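Local coordinates for DHHA1 domain protein (Clostridium perfringens, PDB 3KEW), which probably edits tRNA(Ala) mischarged with the wrong amino acid, cleaving the aminoacyl ester at a zinc centre, as related alanyl-tRNA synthetase editing domains do, at the zinc ion site. Numbering follows the deposited sequence.

The zinc ion site. Residues 44, 46, 98, 101-102, 119, 195, 197, 199. With ZN (zinc ion), chain B.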
loop_
_atom_site.group_PDB
_atom_site.type_symbol
_atom_site.label_atom_id
_atom_site.label_comp_id
_atom_site.label_asym_id
_atom_site.label_seq_id
_atom_site.Cartn_x
_atom_site.Cartn_y
_atom_site.Cartn_z
ATOM N N GLY A 44 -1.035 3.307 -6.187
ATOM C CA GLY A 44 -0.216 2.140 -6.545
ATOM C C GLY A 44 -0.929 0.786 -6.571
ATOM O O GLY A 44 -0.277 -0.258 -6.463
ATOM N N GLN A 46 -3.382 0.092 -4.354
ATOM C CA GLN A 46 -3.868 -0.116 -3.007
ATOM C C GLN A 46 -5.089 0.752 -2.766
ATOM O O GLN A 46 -5.108 1.919 -3.163
ATOM C CB GLN A 46 -2.754 0.235 -2.025
ATOM C CG GLN A 46 -3.045 0.040 -0.553
ATOM C CD GLN A 46 -1.787 0.220 0.257
ATOM O OE1 GLN A 46 -0.691 0.367 -0.310
ATOM N NE2 GLN A 46 -1.923 0.220 1.587
ATOM N N HIS A 98 0.096 -5.499 -0.057
ATOM C CA HIS A 98 0.946 -4.751 -0.978
ATOM C C HIS A 98 2.420 -5.099 -0.782
ATOM O O HIS A 98 3.122 -5.374 -1.754
ATOM C CB HIS A 98 0.716 -3.242 -0.822
ATOM C CG HIS A 98 1.157 -2.430 -2.002
ATOM N ND1 HIS A 98 0.631 -1.186 -2.273
ATOM C CD2 HIS A 98 2.062 -2.676 -2.983
ATOM C CE1 HIS A 98 1.199 -0.696 -3.361
ATOM N NE2 HIS A 98 2.069 -1.582 -3.812
ATOM N N GLN A 101 3.114 -8.629 -2.022
ATOM C CA GLN A 101 3.435 -8.625 -3.452
ATOM C C GLN A 101 4.884 -8.234 -3.741
ATOM O O GLN A 101 5.566 -8.935 -4.490
ATOM C CB GLN A 101 2.487 -7.718 -4.231
ATOM C CG GLN A 101 2.793 -7.641 -5.730
ATOM C CD GLN A 101 3.531 -6.379 -6.086
ATOM O OE1 GLN A 101 3.048 -5.289 -5.797
ATOM N NE2 GLN A 101 4.720 -6.514 -6.695
ATOM N N HIS A 102 5.340 -7.123 -3.162
ATOM C CA HIS A 102 6.726 -6.654 -3.347
ATOM C C HIS A 102 7.757 -7.701 -2.914
ATOM O O HIS A 102 8.799 -7.878 -3.561
ATOM C CB HIS A 102 6.979 -5.376 -2.529
ATOM C CG HIS A 102 6.485 -4.121 -3.171
ATOM N ND1 HIS A 102 7.283 -3.010 -3.329
ATOM C CD2 HIS A 102 5.268 -3.785 -3.663
ATOM C CE1 HIS A 102 6.585 -2.047 -3.907
ATOM N NE2 HIS A 102 5.360 -2.491 -4.119
ATOM N N PHE A 119 0.250 -6.980 -11.198
ATOM C CA PHE A 119 -0.229 -7.254 -9.831
ATOM C C PHE A 119 -1.649 -6.731 -9.664
ATOM O O PHE A 119 -2.063 -5.799 -10.349
ATOM C CB PHE A 119 0.690 -6.665 -8.740
ATOM C CG PHE A 119 1.169 -5.253 -9.019
ATOM C CD1 PHE A 119 0.429 -4.153 -8.600
ATOM C CD2 PHE A 119 2.387 -5.032 -9.673
ATOM C CE1 PHE A 119 0.868 -2.851 -8.855
ATOM C CE2 PHE A 119 2.841 -3.736 -9.930
ATOM C CZ PHE A 119 2.079 -2.642 -9.518
ATOM N N CYS A 195 7.042 3.280 -5.746
ATOM C CA CYS A 195 5.713 2.878 -5.292
ATOM C C CYS A 195 5.055 3.989 -4.482
ATOM O O CYS A 195 5.687 4.583 -3.613
ATOM C CB CYS A 195 5.787 1.597 -4.442
ATOM S SG CYS A 195 4.174 0.985 -3.987
ATOM N N GLY A 197 2.409 3.259 -2.687
ATOM C CA GLY A 197 1.686 2.531 -1.652
ATOM C C GLY A 197 2.050 2.962 -0.243
ATOM O O GLY A 197 3.033 3.679 -0.027
ATOM N N HIS A 199 3.143 1.082 3.025
ATOM C CA HIS A 199 3.709 -0.204 3.414
ATOM C C HIS A 199 4.029 -0.285 4.918
ATOM O O HIS A 199 4.240 0.747 5.566
ATOM C CB HIS A 199 4.982 -0.453 2.592
ATOM C CG HIS A 199 4.711 -0.719 1.143
ATOM N ND1 HIS A 199 4.692 -1.990 0.613
ATOM C CD2 HIS A 199 4.408 0.120 0.123
ATOM C CE1 HIS A 199 4.407 -1.923 -0.675
ATOM N NE2 HIS A 199 4.226 -0.654 -0.998
HETATM ZN ZN ZN B . 3.841 -1.217 -5.273
HETATM O O HOH W 1 5.307 -0.709 -6.883
HETATM O O HOH W 2 3.718 -3.086 -6.645
HETATM O O HOH W 3 2.210 -0.245 -6.759
#
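Zinc sits in a near-octahedral shell with three protein ligands on one face and three waters on the other. His98 and His102, one helical turn apart, each give NE2 (2.3 Å from ZN for His102), and Cys195 gives SG at the longer 2.6 Å from ZN. Water 1 lies opposite His98, water 2 opposite Cys195 and water 3 opposite His102. The imidazoles reach the metal by different torsions: CG of His98 is anti to its backbone N (chi1 -160°), whereas CG of His102 is anti to the carbonyl carbon (chi1 -81°). The second shell fixes both ligands and waters. His98 ND1 donates to Gln46 OE1 (2.8 Å), which lies near the imidazole plane while the donor stands above the amide carbonyl plane, so the ring's rotation is pinned. The Cys195 sulfur accepts from Gly197 N (3.2 Å) and from His199 NE2 (3.4 Å), bonds that would temper the negative charge of a thiolate. His199, 4.3 Å from ZN through NE2, does not coordinate; it lies against both ligand histidines, NE2 above the centre of the His98 ring and CE1 above that of His102. Water 3 meets Gly44 O and water 2 meets Gln101 OE1, whose side chain is bent at chi2 (-101°). One face of the Phe119 ring carries water 2 and Gln101 OE1 toward its rim. The water-bearing face is the likely place for substrate, with a metal-bound water a plausible nucleophile. The HXXXH motif lies on helix 88-112 and the CXXXH motif in the loop after strand 191-194; loop residues Gly44 and Gln46 and strand 116-121, bearing Phe119, complete the pocket.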